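Local coordinates for protein hydroxylase (Rhodococcus sp., PDB 2OR0) that probably acts as a flavin-dependent hydroxylase of the acyl-CoA dehydrogenase superfamily, using reduced flavin and molecular oxygen to put one oxygen atom into a substrate, at residues A139-D143 and G144-L148; V185-R189 and T190-I194; Q286-K289 and E290-Y293; L295-I298 and G299-A302; I313-A316 and D317-D321. One frame throughout, in Å; residues are numbered along the deposited sequence.

Contact 1. Residues A139-D143 and G144-L148; sequences ATPVD and GGYVL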
# COMPACT_ATOMS: atom_id res chain seq x y z
N ALA A 139 -15.50 11.84 15.06
CA ALA A 139 -16.01 10.89 16.05
C ALA A 139 -16.47 11.67 17.30
O ALA A 139 -15.66 12.30 17.98
CB ALA A 139 -14.91 9.84 16.41
N THR A 140 -17.77 11.65 17.56
CA THR A 140 -18.33 12.27 18.78
C THR A 140 -18.36 11.24 19.90
O THR A 140 -19.03 10.20 19.76
CB THR A 140 -19.77 12.85 18.54
OG1 THR A 140 -19.73 13.82 17.48
CG2 THR A 140 -20.31 13.51 19.81
N PRO A 141 -17.63 11.51 21.01
CA PRO A 141 -17.67 10.58 22.14
C PRO A 141 -19.06 10.53 22.76
O PRO A 141 -19.63 11.58 23.12
CB PRO A 141 -16.70 11.19 23.15
CG PRO A 141 -15.94 12.23 22.41
CD PRO A 141 -16.78 12.68 21.27
N VAL A 142 -19.60 9.32 22.83
CA VAL A 142 -20.81 9.06 23.59
C VAL A 142 -20.54 7.90 24.55
O VAL A 142 -19.52 7.20 24.43
CB VAL A 142 -21.99 8.71 22.67
CG1 VAL A 142 -22.35 9.92 21.79
CG2 VAL A 142 -21.65 7.49 21.81
N ASP A 143 -21.45 7.68 25.49
CA ASP A 143 -21.29 6.54 26.39
C ASP A 143 -21.15 5.20 25.61
O ASP A 143 -21.99 4.86 24.78
CB ASP A 143 -22.43 6.49 27.43
CG ASP A 143 -22.30 5.31 28.38
OD1 ASP A 143 -21.48 5.39 29.33
OD2 ASP A 143 -22.98 4.28 28.14
N GLY A 144 -20.06 4.48 25.85
CA GLY A 144 -19.82 3.21 25.14
C GLY A 144 -18.93 3.28 23.89
O GLY A 144 -18.51 2.24 23.37
N GLY A 145 -18.65 4.49 23.41
CA GLY A 145 -17.81 4.67 22.22
C GLY A 145 -17.94 6.02 21.54
O GLY A 145 -17.78 7.07 22.16
N TYR A 146 -18.20 5.99 20.23
CA TYR A 146 -18.27 7.25 19.48
C TYR A 146 -19.34 7.18 18.43
O TYR A 146 -19.72 6.08 18.00
CB TYR A 146 -16.94 7.54 18.78
CG TYR A 146 -15.75 7.56 19.71
CD1 TYR A 146 -15.25 8.76 20.19
CD2 TYR A 146 -15.12 6.37 20.09
CE1 TYR A 146 -14.16 8.79 21.04
CE2 TYR A 146 -14.00 6.38 20.95
CZ TYR A 146 -13.54 7.59 21.41
OH TYR A 146 -12.46 7.63 22.26
N VAL A 147 -19.81 8.36 17.98
CA VAL A 147 -20.65 8.39 16.77
C VAL A 147 -19.87 9.11 15.66
O VAL A 147 -19.31 10.19 15.88
CB VAL A 147 -22.06 8.98 17.00
CG1 VAL A 147 -22.91 8.74 15.78
CG2 VAL A 147 -22.75 8.31 18.21
N LEU A 148 -19.86 8.47 14.50
CA LEU A 148 -18.98 8.85 13.40
C LEU A 148 -19.73 9.48 12.22
O LEU A 148 -20.73 8.96 11.76
CB LEU A 148 -18.22 7.61 12.89
CG LEU A 148 -17.03 7.93 11.97
CD1 LEU A 148 -15.83 8.37 12.77
CD2 LEU A 148 -16.71 6.71 11.14

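Contact 2. Residues V185-R189 and T190-I194; sequences VILPR and TDYQI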
# COMPACT_ATOMS: atom_id res chain seq x y z
N VAL A 185 -10.82 3.71 13.42
CA VAL A 185 -12.11 3.12 13.81
C VAL A 185 -12.50 2.02 12.82
O VAL A 185 -12.20 2.12 11.62
CB VAL A 185 -13.25 4.21 13.90
CG1 VAL A 185 -12.91 5.26 14.95
CG2 VAL A 185 -13.50 4.89 12.54
N ILE A 186 -13.15 0.97 13.31
CA ILE A 186 -13.58 -0.13 12.44
C ILE A 186 -15.11 -0.14 12.32
O ILE A 186 -15.81 -0.06 13.34
CB ILE A 186 -13.06 -1.51 12.96
CG1 ILE A 186 -11.53 -1.57 12.90
CG2 ILE A 186 -13.63 -2.66 12.16
CD1 ILE A 186 -10.89 -1.61 14.28
N LEU A 187 -15.61 -0.20 11.08
CA LEU A 187 -17.06 -0.19 10.79
C LEU A 187 -17.40 -1.31 9.85
O LEU A 187 -16.66 -1.56 8.91
CB LEU A 187 -17.51 1.12 10.13
CG LEU A 187 -17.66 2.38 10.96
CD1 LEU A 187 -16.32 2.94 11.35
CD2 LEU A 187 -18.45 3.42 10.18
N PRO A 188 -18.53 -2.01 10.09
CA PRO A 188 -19.02 -2.97 9.11
C PRO A 188 -19.62 -2.23 7.92
O PRO A 188 -20.03 -1.07 8.08
CB PRO A 188 -20.11 -3.72 9.88
CG PRO A 188 -20.56 -2.76 10.95
CD PRO A 188 -19.37 -1.94 11.30
N ARG A 189 -19.68 -2.88 6.75
CA ARG A 189 -20.13 -2.25 5.50
C ARG A 189 -21.57 -1.77 5.60
O ARG A 189 -21.99 -0.82 4.94
CB ARG A 189 -19.98 -3.20 4.31
CG ARG A 189 -20.41 -2.60 3.00
CD ARG A 189 -19.49 -2.98 1.88
NE ARG A 189 -20.21 -3.02 0.61
CZ ARG A 189 -19.75 -3.58 -0.50
NH1 ARG A 189 -18.55 -4.16 -0.52
NH2 ARG A 189 -20.49 -3.56 -1.60
N THR A 190 -22.32 -2.46 6.45
CA THR A 190 -23.68 -2.08 6.79
C THR A 190 -23.79 -0.64 7.35
O THR A 190 -24.85 0.01 7.24
CB THR A 190 -24.27 -3.13 7.77
OG1 THR A 190 -25.68 -3.18 7.57
CG2 THR A 190 -23.93 -2.80 9.21
N ASP A 191 -22.70 -0.15 7.94
CA ASP A 191 -22.71 1.16 8.57
C ASP A 191 -22.12 2.30 7.72
O ASP A 191 -21.94 3.40 8.23
CB ASP A 191 -22.02 1.10 9.92
CG ASP A 191 -22.88 0.42 11.00
OD1 ASP A 191 -24.08 0.14 10.75
OD2 ASP A 191 -22.35 0.17 12.12
N TYR A 192 -21.84 2.06 6.45
CA TYR A 192 -21.40 3.16 5.56
C TYR A 192 -21.88 2.98 4.13
O TYR A 192 -22.46 1.95 3.77
CB TYR A 192 -19.87 3.38 5.61
CG TYR A 192 -19.03 2.14 5.27
CD1 TYR A 192 -18.75 1.81 3.95
CD2 TYR A 192 -18.52 1.33 6.28
CE1 TYR A 192 -17.98 0.69 3.63
CE2 TYR A 192 -17.77 0.21 5.98
CZ TYR A 192 -17.50 -0.12 4.65
OH TYR A 192 -16.73 -1.23 4.36
N GLN A 193 -21.62 4.00 3.33
CA GLN A 193 -22.07 4.05 1.96
C GLN A 193 -20.85 4.25 1.06
O GLN A 193 -20.03 5.12 1.30
CB GLN A 193 -23.08 5.22 1.78
CG GLN A 193 -23.53 5.46 0.33
CD GLN A 193 -23.94 6.93 -0.01
OE1 GLN A 193 -24.35 7.23 -1.17
NE2 GLN A 193 -23.84 7.83 0.97
N ILE A 194 -20.78 3.43 0.02
CA ILE A 194 -19.78 3.53 -1.04
C ILE A 194 -20.38 4.47 -2.10
O ILE A 194 -21.45 4.19 -2.64
CB ILE A 194 -19.48 2.13 -1.67
CG1 ILE A 194 -18.82 1.19 -0.65
CG2 ILE A 194 -18.57 2.26 -2.91
CD1 ILE A 194 -18.70 -0.30 -1.10

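Contact 3. Residues Q286-K289 and E290-Y293; sequences QKIK and EDPY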
# COMPACT_ATOMS: atom_id res chain seq x y z
N GLN A 286 16.01 1.70 -38.09
CA GLN A 286 16.84 1.18 -37.00
C GLN A 286 16.16 0.12 -36.10
O GLN A 286 15.10 0.39 -35.52
CB GLN A 286 17.27 2.40 -36.15
CG GLN A 286 18.02 2.10 -34.84
CD GLN A 286 19.38 1.44 -35.06
OE1 GLN A 286 19.76 0.53 -34.32
NE2 GLN A 286 20.12 1.90 -36.08
N LYS A 287 16.76 -1.07 -35.97
CA LYS A 287 16.33 -2.04 -34.94
C LYS A 287 16.70 -1.51 -33.55
O LYS A 287 17.88 -1.18 -33.31
CB LYS A 287 16.97 -3.41 -35.12
CG LYS A 287 16.65 -4.13 -36.41
CD LYS A 287 17.44 -5.43 -36.50
CE LYS A 287 17.36 -6.05 -37.90
NZ LYS A 287 18.00 -7.41 -37.93
N ILE A 288 15.72 -1.43 -32.65
CA ILE A 288 15.97 -0.97 -31.27
C ILE A 288 16.99 -1.84 -30.53
O ILE A 288 17.83 -1.31 -29.83
CB ILE A 288 14.65 -0.79 -30.43
CG1 ILE A 288 13.78 0.35 -30.99
CG2 ILE A 288 14.96 -0.54 -28.94
CD1 ILE A 288 14.46 1.73 -30.95
N LYS A 289 16.94 -3.17 -30.71
CA LYS A 289 17.96 -4.06 -30.11
C LYS A 289 19.41 -3.75 -30.56
O LYS A 289 20.36 -4.26 -29.99
CB LYS A 289 17.61 -5.55 -30.31
CG LYS A 289 17.78 -6.06 -31.75
CD LYS A 289 17.41 -7.54 -31.91
CE LYS A 289 17.31 -7.90 -33.40
NZ LYS A 289 17.00 -9.36 -33.63
N GLU A 290 19.57 -2.90 -31.57
CA GLU A 290 20.89 -2.39 -31.96
C GLU A 290 21.09 -0.90 -31.65
O GLU A 290 22.09 -0.30 -32.06
CB GLU A 290 21.14 -2.67 -33.45
CG GLU A 290 21.22 -4.18 -33.78
CD GLU A 290 21.24 -4.48 -35.29
OE1 GLU A 290 21.24 -3.51 -36.11
OE2 GLU A 290 21.26 -5.69 -35.65
N ASP A 291 20.16 -0.29 -30.93
CA ASP A 291 20.22 1.15 -30.64
C ASP A 291 20.97 1.43 -29.30
O ASP A 291 20.45 1.12 -28.23
CB ASP A 291 18.80 1.74 -30.63
CG ASP A 291 18.78 3.25 -30.53
OD1 ASP A 291 19.54 3.86 -29.75
OD2 ASP A 291 17.97 3.86 -31.25
N PRO A 292 22.18 2.04 -29.36
CA PRO A 292 22.94 2.18 -28.11
C PRO A 292 22.35 3.24 -27.14
O PRO A 292 22.53 3.11 -25.90
CB PRO A 292 24.33 2.62 -28.60
CG PRO A 292 24.02 3.44 -29.87
CD PRO A 292 22.91 2.60 -30.52
N TYR A 293 21.68 4.25 -27.70
CA TYR A 293 21.06 5.34 -26.93
C TYR A 293 19.90 4.80 -26.13
O TYR A 293 19.84 5.02 -24.92
CB TYR A 293 20.62 6.51 -27.83
CG TYR A 293 21.62 6.80 -28.96
CD1 TYR A 293 22.85 7.40 -28.70
CD2 TYR A 293 21.33 6.42 -30.28
CE1 TYR A 293 23.76 7.65 -29.73
CE2 TYR A 293 22.22 6.66 -31.33
CZ TYR A 293 23.43 7.25 -31.05
OH TYR A 293 24.32 7.49 -32.07

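Contact 4. Residues L295-I298 and G299-A302; sequences LSAI and GESA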
# COMPACT_ATOMS: atom_id res chain seq x y z
N LEU A 295 19.17 1.52 -25.58
CA LEU A 295 19.56 0.39 -24.74
C LEU A 295 20.31 0.83 -23.47
O LEU A 295 20.10 0.27 -22.41
CB LEU A 295 20.34 -0.69 -25.53
CG LEU A 295 19.53 -1.53 -26.54
CD1 LEU A 295 20.30 -2.79 -26.99
CD2 LEU A 295 18.23 -1.97 -25.97
N SER A 296 21.17 1.83 -23.58
CA SER A 296 21.87 2.29 -22.37
C SER A 296 20.90 3.00 -21.41
O SER A 296 21.04 2.87 -20.20
CB SER A 296 23.06 3.17 -22.70
OG SER A 296 22.68 4.30 -23.44
N ALA A 297 19.89 3.68 -21.97
CA ALA A 297 18.87 4.31 -21.14
C ALA A 297 18.01 3.29 -20.42
O ALA A 297 17.64 3.51 -19.28
CB ALA A 297 18.00 5.25 -21.95
N ILE A 298 17.72 2.16 -21.06
CA ILE A 298 17.05 1.04 -20.35
C ILE A 298 17.85 0.52 -19.16
O ILE A 298 17.29 0.26 -18.09
CB ILE A 298 16.67 -0.17 -21.29
CG1 ILE A 298 15.61 0.25 -22.31
CG2 ILE A 298 16.18 -1.41 -20.45
CD1 ILE A 298 15.40 -0.77 -23.46
N GLY A 299 19.16 0.34 -19.36
CA GLY A 299 20.06 -0.05 -18.25
C GLY A 299 20.02 0.95 -17.10
O GLY A 299 19.90 0.57 -15.94
N GLU A 300 20.07 2.24 -17.43
CA GLU A 300 20.06 3.27 -16.41
C GLU A 300 18.78 3.19 -15.58
O GLU A 300 18.84 3.24 -14.36
CB GLU A 300 20.15 4.67 -17.03
CG GLU A 300 21.45 4.94 -17.75
CD GLU A 300 21.46 6.30 -18.49
OE1 GLU A 300 20.36 6.89 -18.73
OE2 GLU A 300 22.57 6.75 -18.87
N SER A 301 17.64 3.07 -16.25
CA SER A 301 16.35 3.00 -15.56
C SER A 301 16.20 1.74 -14.73
O SER A 301 15.71 1.82 -13.59
CB SER A 301 15.18 3.11 -16.55
OG SER A 301 15.13 4.44 -17.06
N ALA A 302 16.61 0.59 -15.28
CA ALA A 302 16.61 -0.67 -14.53
C ALA A 302 17.45 -0.58 -13.27
O ALA A 302 17.09 -1.18 -12.27
CB ALA A 302 17.09 -1.84 -15.41
O HOH W 1 16.99 6.20 -18.42

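Contact 5. Residues I313-A316 and D317-D321; sequences IETA and DRFYD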
# COMPACT_ATOMS: atom_id res chain seq x y z
N ILE A 313 13.33 -2.54 1.06
CA ILE A 313 13.35 -3.82 1.75
C ILE A 313 14.43 -3.87 2.84
O ILE A 313 14.21 -4.45 3.91
CB ILE A 313 13.43 -4.97 0.74
CG1 ILE A 313 12.26 -4.90 -0.24
CG2 ILE A 313 13.38 -6.36 1.45
CD1 ILE A 313 12.20 -6.13 -1.22
N GLU A 314 15.58 -3.22 2.60
CA GLU A 314 16.68 -3.19 3.58
C GLU A 314 16.25 -2.55 4.91
O GLU A 314 16.58 -3.07 6.00
CB GLU A 314 17.92 -2.51 2.98
CG GLU A 314 19.22 -2.59 3.83
CD GLU A 314 19.28 -1.60 5.01
OE1 GLU A 314 18.78 -0.43 4.92
OE2 GLU A 314 19.86 -1.99 6.05
N THR A 315 15.50 -1.44 4.85
CA THR A 315 14.95 -0.84 6.06
C THR A 315 14.17 -1.84 6.92
O THR A 315 14.38 -1.91 8.14
CB THR A 315 14.03 0.35 5.74
OG1 THR A 315 14.76 1.33 4.98
CG2 THR A 315 13.53 0.97 7.06
N ALA A 316 13.26 -2.59 6.29
CA ALA A 316 12.40 -3.55 6.96
C ALA A 316 13.21 -4.73 7.55
O ALA A 316 12.92 -5.15 8.67
CB ALA A 316 11.31 -4.07 6.02
N ASP A 317 14.20 -5.25 6.80
CA ASP A 317 15.11 -6.30 7.29
C ASP A 317 15.75 -5.92 8.60
O ASP A 317 15.81 -6.72 9.55
CB ASP A 317 16.29 -6.48 6.34
CG ASP A 317 15.99 -7.33 5.17
OD1 ASP A 317 15.00 -8.08 5.14
OD2 ASP A 317 16.82 -7.25 4.25
N ARG A 318 16.30 -4.71 8.61
CA ARG A 318 17.06 -4.17 9.72
C ARG A 318 16.18 -3.86 10.91
O ARG A 318 16.56 -4.15 12.05
CB ARG A 318 17.82 -2.94 9.28
CG ARG A 318 18.62 -2.23 10.36
CD ARG A 318 19.70 -1.29 9.73
NE ARG A 318 19.16 -0.69 8.49
CZ ARG A 318 18.39 0.40 8.46
NH1 ARG A 318 17.93 0.85 7.30
NH2 ARG A 318 18.09 1.05 9.59
N PHE A 319 15.01 -3.26 10.65
CA PHE A 319 14.04 -2.99 11.71
C PHE A 319 13.60 -4.33 12.33
O PHE A 319 13.52 -4.46 13.55
CB PHE A 319 12.82 -2.23 11.16
CG PHE A 319 13.03 -0.73 10.98
CD1 PHE A 319 14.30 -0.15 11.04
CD2 PHE A 319 11.93 0.11 10.70
CE1 PHE A 319 14.49 1.23 10.86
CE2 PHE A 319 12.10 1.49 10.52
CZ PHE A 319 13.38 2.05 10.60
N TYR A 320 13.31 -5.31 11.49
CA TYR A 320 12.91 -6.62 11.99
C TYR A 320 13.99 -7.22 12.90
O TYR A 320 13.67 -7.75 13.95
CB TYR A 320 12.57 -7.58 10.87
CG TYR A 320 11.98 -8.90 11.36
CD1 TYR A 320 10.60 -9.07 11.48
CD2 TYR A 320 12.82 -9.99 11.71
CE1 TYR A 320 10.06 -10.26 11.94
CE2 TYR A 320 12.27 -11.21 12.15
CZ TYR A 320 10.90 -11.33 12.27
OH TYR A 320 10.34 -12.50 12.71
N ASP A 321 15.26 -7.11 12.49
CA ASP A 321 16.40 -7.61 13.27
C ASP A 321 16.49 -6.97 14.65
O ASP A 321 16.65 -7.69 15.63
CB ASP A 321 17.73 -7.43 12.53
CG ASP A 321 17.94 -8.50 11.48
OD1 ASP A 321 17.27 -9.55 11.57
OD2 ASP A 321 18.77 -8.29 10.56
O HOH W 2 16.24 3.20 6.51

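Contact 1. Residues A139-D143 and G144-L148
Thr140 and Val147 face each other as an antiparallel hydrogen-bonded pair and satisfy one another completely along the backbone: Thr140 N gives to Val147 O at 2.7 Å, almost straight at 170°, and Val147 N returns a bond of the same length, 2.7 Å, to Thr140 O. Two residues nearer the turn, Val142 and Gly145 repeat the exchange, with Val142 N to Gly145 O and Gly145 N to Val142 O both at 3.0 Å, closing the type II turn Val142-Gly145. The outward backbone groups bond Ala139 to Met169 and Gly171, Tyr146 to Val219 and Leu148 to Ala217, so both edges of the hairpin continue into the sheet. Pro141 has no N-H to offer, and it sits at a non-hydrogen-bonded pair with Tyr146, where none is needed across the hairpin. Tyr146 carries its ring past the proline, CE1 lying 4.1 Å from Pro141 CB, while its CB touches Ala139 CB at 3.9 Å. This side packs on Leu183 and Val170 of neighbouring strands. On the other face, Val147 CG2 meets Val142 CG2 at 3.9 Å; a chi1 of -170° sets this branch anti to the carbonyl carbon, beside the backbone N. Two reciprocal pairs of bonds thus secure a two-residue beta hairpin, and Gly144 and Gly145 let the backbone adopt angles that would press a CB against the preceding carbonyl.

Contact 2. Residues V185-R189 and T190-I194
The chain leaves the strand at Pro188 and winds through a short 3-10 turn, where Asp191 N bonds to Pro188 O at 2.8 Å and Tyr192 N makes a longer bond, 3.3 Å, to Arg189 O. Tyr192 then folds its side chain back over this turn. With chi1 at 57°, CG lies between the backbone N and the carbonyl carbon, and the ring comes to rest with one face over Arg189, whose CA is 3.8 Å from the ring centroid in a CH-pi contact. Leu187 O lies in plane at the edge of the ring, and Leu187 CB packs on Tyr192 CD2 at 4.0 Å. From Arg189 the side chain runs out across that of Tyr192 at about a right angle, and Ile194 sets its CD1 over the centre of one guanidinium face, 3.5 Å from Arg189 CZ. The polar end of the arginine is held from elsewhere: NH1 donates to the carbonyls of Asp159 and Cys161. Nearer the strand end, Pro188 CG meets Thr190 CG2 at 3.8 Å and Asp191 OD2 at 3.6 Å. A serine in place of Tyr192 would probably leave Arg189 CA and Leu187 CB without their aromatic cover and open a gap beside the turn. Apolar and polar contacts on Arg189 are thus divided: the Ile194 methyl covers one guanidinium face and the Tyr192 ring covers the CA, while the carbonyls of Asp159 and Cys161 take up the polar NH1.

Contact 3. Residues Q286-K289 and E290-Y293
Ile288 and Asp291 lie side by side and point the same way, Ile288 CD1 coming within 4.1 Å of Asp291 OD2, while Asp291 CB rests 3.3 Å from Ile288 O. The backbone here turns in 3-10 fashion: Asp291 N bonds to Ile288 O at 2.8 Å, and Glu290 N to Lys287 O at 3.0 Å. Lys287 and Glu290 likewise run alongside each other in the same direction. Both chains are extended beyond CG, so that Lys287 CD runs 3.9 Å from Glu290 OE2 and the opposite charges, Lys287 NZ and Glu290 OE2, stay 4.3 Å apart, beyond a salt bridge but near enough that some electrostatic attraction is likely. Gln286 comes in across Asp291 at about a right angle, its CG 4.0 Å from Asp291 OD2. Asp291 itself turns CG anti to the backbone N (chi1 -172°), which brings OD1 to the start of the following helix; there it accepts from Val294 N, with a weak second bond from Tyr293 N at 3.0 Å. Next to it, Pro292 CG covers one face of the Tyr293 ring. This is the helix N-cap, an aspartate with proline in the first turn, and it opens the long helix 292-324 of the acyl-CoA dehydrogenase C-terminal domain.

Contact 4. Residues L295-I298 and G299-A302
Ile298 and Gly299, with Ala297 just before them, have the most surface buried here; Ile298 and Ala297 are covered mainly by the backbone of the turn that follows, Gly299 by that of the turn before it. Ile298 O receives Ala302 N at 2.9 Å, and Ala302 CB rests 3.4 Å from the same oxygen. With CG1 anti to the carbonyl carbon (chi1 -66°), Ile298 sends its side chain outward to Leu270, His273 and Gln277 of helix 250-277, where Leu270 also receives Ala302. Gly299 donates its N to Leu295 O at 3.2 Å, and its lack of a side chain is not forced by the turn, since a CB would fit. Ala297 O accepts twice: from Ser301 N at 3.1 Å and from a water at 2.9 Å. That water also donates a weak bond to Glu300 OE1 at 3.5 Å, linking the carboxylate loosely back to the turn. Glu300 runs extended, its CG only 3.2 Å from Ser296 O, the carbonyl that accepts Glu300 N at 3.0 Å. The two serine hydroxyls find backbone carbonyls: Ser296 OG bonds to Pro292 O one turn earlier, and Ser301 OG reaches across to Ala351 O of helix 331-356. Regular i to i+4 alpha-helical bonding, with small residues and an isoleucine turned to neighbouring helices, fits the helical bundle of an acyl-CoA dehydrogenase-type C-terminal domain.

Contact 5. Residues I313-A316 and D317-D321
Arg318 grips Glu314 side-on with two nitrogens, one to each carboxylate oxygen: NH1 to Glu314 OE1 at 2.8 Å and NE to Glu314 OE2 at 2.9 Å. Both bonds are nearly straight, at 173° and 178°, both oxygens are met on their syn sides, and the two flat groups are turned only slightly from each other. A bend at chi3 (35°) brings the guanidinium round to this position. A water in the guanidinium plane accepts from Arg318 NH1 at 3.0 Å and hydrogen-bonds Thr315 OG1 at 2.8 Å, so the salt bridge is tied to the threonine as well. Asp317, on another side, forms a salt bridge with Arg79. A leucine in place of Arg318 would probably leave the Glu314 carboxylate without its charged mate and free to turn, and cost the water one of its partners. Thr315 puts its other branch to apolar use: CG2 sits over the centre of one face of the Phe319 ring, 3.8 Å from the centroid, a CH-pi contact along the helix. Phe319 goes on to pack against Met248, Pro249 and Ile329, and Ala316 lies on Pro78. Backbone bonds follow in alpha-helical order, Phe319 N to Thr315 O at 2.9 Å among them. Charge is thus paired within the helix on the Glu314 flank and with helix 78-91 on the Asp317 flank, while the threonine serves water and ring at once.

How the contacts relate
In chain order the contacts run 1 to 5 and fall into two groups. Contacts 1 and 2 belong to the same mixed beta sheet; their centres are 15 Å apart, and they touch where Leu148 CD2 packs on Leu187 CD1 at 3.8 Å. Contacts 3, 4 and 5 follow helix 292-324 from its N-cap towards its far end, all in the acyl-CoA dehydrogenase-type C-terminal domain: contacts 3 and 4 meet, centres 12 Å apart, while contact 5 lies about 28 Å from contact 4, centre to centre. Contacts 1 and 3 are about 65 Å apart between centres, on opposite sides of the chain's centre. The protein thus sets a beta domain against a long-helix bundle, as in acyl-CoA dehydrogenase-type folds.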